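Long-range contact in type III effector (Vibrio parahaemolyticus, PDB 2QHQ), which is of unknown function but probably acts as a type III secreted effector of the HopJ family: residues V36-Y41 with F69-N73. Residues are numbered along the deposited sequence; the frame is centred on the assembly and turned at random.
Sequences VIEDNY and FGLLN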
ATOM      1  N   VAL B  36      17.231   0.155  -5.055  1.00 10.73           N
ATOM      2  CA  VAL B  36      16.167   1.145  -5.139  1.00 10.46           C
ATOM      3  C   VAL B  36      15.650   1.561  -3.768  1.00 10.73           C
ATOM      4  O   VAL B  36      15.461   2.757  -3.498  1.00 11.08           O
ATOM      5  CB  VAL B  36      15.017   0.615  -6.013  1.00 10.40           C
ATOM      6  CG1 VAL B  36      13.802   1.527  -5.939  1.00 12.69           C
ATOM      7  CG2 VAL B  36      15.505   0.491  -7.452  1.00 11.32           C
ATOM      8  N   ILE B  37      15.416   0.594  -2.888  1.00 10.26           N
ATOM      9  CA  ILE B  37      14.926   0.946  -1.546  1.00 11.52           C
ATOM     10  C   ILE B  37      15.966   1.743  -0.751  1.00 12.16           C
ATOM     11  O   ILE B  37      15.645   2.769  -0.131  1.00 11.31           O
ATOM     12  CB  ILE B  37      14.451  -0.300  -0.755  1.00 11.68           C
ATOM     13  CG1 ILE B  37      13.220  -0.911  -1.440  1.00 11.90           C
ATOM     14  CG2 ILE B  37      14.185   0.079   0.712  1.00 12.52           C
ATOM     15  CD1 ILE B  37      12.766  -2.227  -0.804  1.00 12.08           C
ATOM     16  N   GLU B  38      17.212   1.284  -0.790  1.00 13.02           N
ATOM     17  CA  GLU B  38      18.297   1.951  -0.064  1.00 14.06           C
ATOM     18  C   GLU B  38      18.490   3.373  -0.554  1.00 13.56           C
ATOM     19  O   GLU B  38      18.698   4.296   0.243  1.00 14.03           O
ATOM     20  CB  GLU B  38      19.613   1.197  -0.256  1.00 13.61           C
ATOM     21  CG  GLU B  38      19.723  -0.093   0.508  1.00 16.15           C
ATOM     22  CD  GLU B  38      21.079  -0.758   0.326  1.00 18.30           C
ATOM     23  OE1 GLU B  38      21.782  -0.465  -0.676  1.00 23.34           O
ATOM     24  OE2 GLU B  38      21.451  -1.559   1.208  1.00 23.43           O
ATOM     25  N   ASP B  39      18.456   3.550  -1.871  1.00 12.15           N
ATOM     26  CA  ASP B  39      18.688   4.868  -2.458  1.00 11.69           C
ATOM     27  C   ASP B  39      17.546   5.851  -2.217  1.00 11.36           C
ATOM     28  O   ASP B  39      17.775   7.054  -2.185  1.00 12.46           O
ATOM     29  CB  ASP B  39      18.936   4.771  -3.969  1.00 11.87           C
ATOM     30  CG  ASP B  39      20.307   4.233  -4.311  1.00 12.16           C
ATOM     31  OD1 ASP B  39      21.089   3.932  -3.380  1.00 13.05           O
ATOM     32  OD2 ASP B  39      20.595   4.112  -5.525  1.00 10.11           O
ATOM     33  N   ASN B  40      16.320   5.348  -2.082  1.00 11.16           N
ATOM     34  CA  ASN B  40      15.157   6.245  -2.099  1.00 10.69           C
ATOM     35  C   ASN B  40      14.455   6.438  -0.777  1.00 11.14           C
ATOM     36  O   ASN B  40      13.564   7.308  -0.665  1.00 11.36           O
ATOM     37  CB  ASN B  40      14.154   5.772  -3.141  1.00 10.00           C
ATOM     38  CG  ASN B  40      14.602   6.089  -4.530  1.00 10.62           C
ATOM     39  OD1 ASN B  40      14.452   7.223  -5.001  1.00 12.41           O
ATOM     40  ND2 ASN B  40      15.184   5.096  -5.200  1.00 10.30           N
ATOM     41  N   TYR B  41      14.843   5.640   0.221  1.00 11.43           N
ATOM     42  CA  TYR B  41      14.162   5.685   1.521  1.00 11.44           C
ATOM     43  C   TYR B  41      15.113   5.635   2.685  1.00 11.98           C
ATOM     44  O   TYR B  41      16.200   5.048   2.592  1.00 11.62           O
ATOM     45  CB  TYR B  41      13.162   4.519   1.688  1.00 11.32           C
ATOM     46  CG  TYR B  41      12.113   4.490   0.610  1.00 10.19           C
ATOM     47  CD1 TYR B  41      10.936   5.231   0.732  1.00 10.42           C
ATOM     48  CD2 TYR B  41      12.322   3.750  -0.555  1.00 11.39           C
ATOM     49  CE1 TYR B  41       9.985   5.221  -0.293  1.00 10.85           C
ATOM     50  CE2 TYR B  41      11.400   3.746  -1.587  1.00 10.90           C
ATOM     51  CZ  TYR B  41      10.230   4.479  -1.445  1.00 11.75           C
ATOM     52  OH  TYR B  41       9.319   4.461  -2.474  1.00 12.20           O
ATOM     53  N   PHE B  69       7.798  -1.102   1.353  1.00  9.54           N
ATOM     54  CA  PHE B  69       7.942  -0.551   0.002  1.00 10.35           C
ATOM     55  C   PHE B  69       6.699  -0.867  -0.831  1.00 10.55           C
ATOM     56  O   PHE B  69       6.197  -0.005  -1.572  1.00 10.62           O
ATOM     57  CB  PHE B  69       9.235  -1.119  -0.611  1.00 10.12           C
ATOM     58  CG  PHE B  69       9.464  -0.736  -2.050  1.00 10.81           C
ATOM     59  CD1 PHE B  69      10.026   0.495  -2.363  1.00 10.43           C
ATOM     60  CD2 PHE B  69       9.135  -1.615  -3.079  1.00 10.75           C
ATOM     61  CE1 PHE B  69      10.268   0.854  -3.702  1.00  9.87           C
ATOM     62  CE2 PHE B  69       9.379  -1.276  -4.439  1.00 11.21           C
ATOM     63  CZ  PHE B  69       9.955  -0.039  -4.737  1.00 11.03           C
ATOM     64  N   GLY B  70       6.199  -2.100  -0.701  1.00 10.90           N
ATOM     65  CA  GLY B  70       4.988  -2.522  -1.421  1.00 10.90           C
ATOM     66  C   GLY B  70       3.777  -1.719  -0.988  1.00 11.29           C
ATOM     67  O   GLY B  70       2.902  -1.386  -1.814  1.00 10.85           O
ATOM     68  N   LEU B  71       3.716  -1.389   0.309  1.00 10.89           N
ATOM     69  CA  LEU B  71       2.631  -0.551   0.804  1.00 11.24           C
ATOM     70  C   LEU B  71       2.725   0.888   0.301  1.00 11.23           C
ATOM     71  O   LEU B  71       1.722   1.436  -0.163  1.00 11.56           O
ATOM     72  CB  LEU B  71       2.542  -0.567   2.331  1.00 11.11           C
ATOM     73  CG  LEU B  71       1.896  -1.809   2.933  1.00 11.49           C
ATOM     74  CD1 LEU B  71       2.053  -1.750   4.454  1.00 12.73           C
ATOM     75  CD2 LEU B  71       0.405  -1.886   2.497  1.00 11.72           C
ATOM     76  N   LEU B  72       3.904   1.502   0.395  1.00 10.79           N
ATOM     77  CA  LEU B  72       4.042   2.893  -0.051  1.00 10.51           C
ATOM     78  C   LEU B  72       3.730   3.040  -1.542  1.00 10.60           C
ATOM     79  O   LEU B  72       3.155   4.036  -1.955  1.00 11.30           O
ATOM     80  CB  LEU B  72       5.428   3.451   0.272  1.00 10.81           C
ATOM     81  CG  LEU B  72       5.754   3.692   1.765  1.00 10.50           C
ATOM     82  CD1 LEU B  72       7.165   4.285   1.879  1.00 12.08           C
ATOM     83  CD2 LEU B  72       4.741   4.642   2.370  1.00 11.87           C
ATOM     84  N   ASN B  73       4.094   2.032  -2.332  1.00 10.70           N
ATOM     85  CA  ASN B  73       3.951   2.103  -3.794  1.00 10.40           C
ATOM     86  C   ASN B  73       2.742   1.348  -4.357  1.00 10.73           C
ATOM     87  O   ASN B  73       2.608   1.193  -5.571  1.00 10.44           O
ATOM     88  CB  ASN B  73       5.246   1.649  -4.446  1.00 10.72           C
ATOM     89  CG  ASN B  73       6.356   2.630  -4.190  1.00 12.63           C
ATOM     90  OD1 ASN B  73       6.268   3.772  -4.615  1.00 14.76           O
ATOM     91  ND2 ASN B  73       7.349   2.224  -3.437  1.00 13.08           N
TER
HETATM   92  O   HOH W   1       7.133   5.936  -2.707  1.00 13.17           O
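Helix-to-helix packing in the buried interior of this HopJ-family fold illustrates how two aromatic bumps can interlock between the C-terminal ends of two helices, 30-40 and 67-72. F69 is the first bump: its ring pushes into a hollow walled by V36, I37 and Y41. I37 covers one ring face in a CH-pi contact, in which CG1 of I37 lies 4.1 Å from the F69 ring centroid, while CE2 of Y41 meets the ring edge at CD1 of F69, 3.6 Å away. Y41, the first residue past helix 30-40 to leave helical phi/psi, is the answering bump. It reaches into the notch between F69, L72 and N73, with its CE1 3.7 Å from CD1 of L72. L122 of strand 122-123 and L14 of helix 14-23 pack around both aromatic residues. The polar tip is satisfied too: ND2 of N73 donates to OH of Y41 at 3.1 Å, and a water accepts from that OH at 2.6 Å and donates to OD1 of N73 at 3.0 Å.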